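Local coordinates for protein putative Glycerophosphoryl diester phosphodiesterase (Silicibacter pomeroyi, PDB 3L12) that belongs to the glycerophosphoryl diester phosphodiesterase family, has a TIM-barrel fold and holds a magnesium ion, at residues 205-210 and 239-244. Residues are numbered along the deposited sequence; the frame is centred on the assembly and turned at random.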
loop_
_atom_site.group_PDB
_atom_site.type_symbol
_atom_site.label_atom_id
_atom_site.label_comp_id
_atom_site.label_asym_id
_atom_site.label_seq_id
_atom_site.Cartn_x
_atom_site.Cartn_y
_atom_site.Cartn_z
ATOM N N THR A 205 -4.860 -22.820 19.176
ATOM C CA THR A 205 -6.060 -22.026 19.339
ATOM C C THR A 205 -5.673 -20.693 19.996
ATOM O O THR A 205 -4.829 -20.655 20.921
ATOM C CB THR A 205 -7.150 -22.777 20.168
ATOM O OG1 THR A 205 -6.590 -23.225 21.397
ATOM C CG2 THR A 205 -7.691 -24.005 19.400
ATOM N N SER A 206 -6.340 -19.641 19.536
ATOM C CA SER A 206 -6.101 -18.262 19.956
ATOM C C SER A 206 -7.408 -17.593 20.373
ATOM O O SER A 206 -8.364 -17.556 19.616
ATOM C CB SER A 206 -5.484 -17.529 18.770
ATOM O OG SER A 206 -5.359 -16.156 19.011
ATOM N N TYR A 207 -7.419 -17.051 21.593
ATOM C CA TYR A 207 -8.611 -16.548 22.270
ATOM C C TYR A 207 -8.663 -15.018 22.309
ATOM O O TYR A 207 -7.851 -14.377 23.007
ATOM C CB TYR A 207 -8.610 -17.102 23.693
ATOM C CG TYR A 207 -9.000 -18.588 23.794
ATOM C CD1 TYR A 207 -8.172 -19.606 23.297
ATOM C CD2 TYR A 207 -10.171 -18.979 24.431
ATOM C CE1 TYR A 207 -8.534 -20.948 23.421
ATOM C CE2 TYR A 207 -10.542 -20.342 24.549
ATOM C CZ TYR A 207 -9.735 -21.312 24.014
ATOM O OH TYR A 207 -10.091 -22.652 24.084
ATOM N N LEU A 208 -9.559 -14.457 21.525
ATOM C CA LEU A 208 -9.810 -13.041 21.490
ATOM C C LEU A 208 -10.566 -12.648 22.745
ATOM O O LEU A 208 -11.470 -13.393 23.229
ATOM C CB LEU A 208 -10.688 -12.655 20.292
ATOM C CG LEU A 208 -9.920 -12.637 18.986
ATOM C CD1 LEU A 208 -10.816 -12.721 17.730
ATOM C CD2 LEU A 208 -9.113 -11.323 18.980
ATOM N N SER A 209 -10.277 -11.450 23.231
ATOM C CA SER A 209 -11.067 -10.861 24.324
ATOM C C SER A 209 -11.145 -9.342 24.124
ATOM O O SER A 209 -10.255 -8.720 23.512
ATOM C CB SER A 209 -10.467 -11.188 25.695
ATOM O OG SER A 209 -9.176 -10.609 25.815
ATOM N N GLN A 210 -12.225 -8.757 24.606
ATOM C CA GLN A 210 -12.416 -7.306 24.586
ATOM C C GLN A 210 -13.384 -6.953 25.743
ATOM O O GLN A 210 -14.511 -7.438 25.774
ATOM C CB GLN A 210 -12.935 -6.819 23.245
ATOM C CG GLN A 210 -13.130 -5.289 23.201
ATOM C CD GLN A 210 -13.579 -4.811 21.883
ATOM O OE1 GLN A 210 -14.411 -5.446 21.233
ATOM N NE2 GLN A 210 -13.048 -3.680 21.448
ATOM N N GLN A 239 -5.565 -16.581 32.771
ATOM C CA GLN A 239 -5.820 -17.837 33.435
ATOM C C GLN A 239 -6.964 -18.557 32.732
ATOM O O GLN A 239 -6.870 -19.740 32.496
ATOM C CB GLN A 239 -6.119 -17.651 34.935
ATOM C CG GLN A 239 -6.217 -18.974 35.688
ATOM C CD GLN A 239 -4.950 -19.834 35.549
ATOM O OE1 GLN A 239 -4.924 -20.795 34.766
ATOM N NE2 GLN A 239 -3.887 -19.448 36.244
ATOM N N ALA A 240 -8.033 -17.849 32.396
ATOM C CA ALA A 240 -9.182 -18.451 31.735
ATOM C C ALA A 240 -8.788 -19.102 30.405
ATOM O O ALA A 240 -9.258 -20.191 30.053
ATOM C CB ALA A 240 -10.273 -17.396 31.502
ATOM N N VAL A 241 -7.929 -18.409 29.654
ATOM C CA VAL A 241 -7.457 -18.913 28.360
ATOM C C VAL A 241 -6.527 -20.130 28.536
ATOM O O VAL A 241 -6.715 -21.141 27.857
ATOM C CB VAL A 241 -6.762 -17.782 27.553
ATOM C CG1 VAL A 241 -6.057 -18.339 26.342
ATOM C CG2 VAL A 241 -7.790 -16.745 27.154
ATOM N N ALA A 242 -5.562 -20.054 29.452
ATOM C CA ALA A 242 -4.677 -21.201 29.716
ATOM C C ALA A 242 -5.525 -22.394 30.162
ATOM O O ALA A 242 -5.344 -23.526 29.681
ATOM C CB ALA A 242 -3.621 -20.869 30.787
ATOM N N SER A 243 -6.469 -22.149 31.073
ATOM C CA SER A 243 -7.356 -23.237 31.560
ATOM C C SER A 243 -8.227 -23.858 30.460
ATOM O O SER A 243 -8.472 -25.073 30.508
ATOM C CB SER A 243 -8.243 -22.770 32.723
ATOM O OG SER A 243 -7.452 -22.536 33.872
ATOM N N ALA A 244 -8.673 -23.046 29.493
ATOM C CA ALA A 244 -9.466 -23.520 28.360
ATOM C C ALA A 244 -8.639 -24.371 27.381
ATOM O O ALA A 244 -9.222 -25.111 26.583
ATOM C CB ALA A 244 -10.108 -22.379 27.637
#
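The phenol oxygen of Tyr-207 is hydrogen-bonded to NH2 of Arg-197, on helix 190-199, and the same NH2 also bonds OG1 of Thr-205. Against that hydroxyl, on the side of helix 237-244, sits a methyl group: CB of Ala-244 lies 3.6 Å from Tyr-207 OH. Ala-244 CB also touches the ring itself, 3.7 Å from Tyr-207 CE2, approaching it obliquely. Val-241, one helical turn earlier, takes the root of the side chain, its CG2 packing 3.6 Å from Tyr-207 CB. The other methyl, Val-241 CG1, lies obliquely to the ring, 3.9 Å from Tyr-207 CD1. The tyrosine CG stands anti to its own carbonyl carbon (chi1 -75°), and the ring then runs along the helix from Val-241 to Ala-244. No hydrogen bond joins the two segments; the contact is apolar. In the TIM barrel, strand 205-209 belongs to the parallel barrel wall, between strands 183-187 and 248-251, and helix 237-244 packs outside it, directly before strand 248-251. Trp-190 of helix 190-199 meets the Tyr-207 ring in a T-shaped stack and also touches Val-241, while Leu-193 adds a further apolar neighbour to the tyrosine.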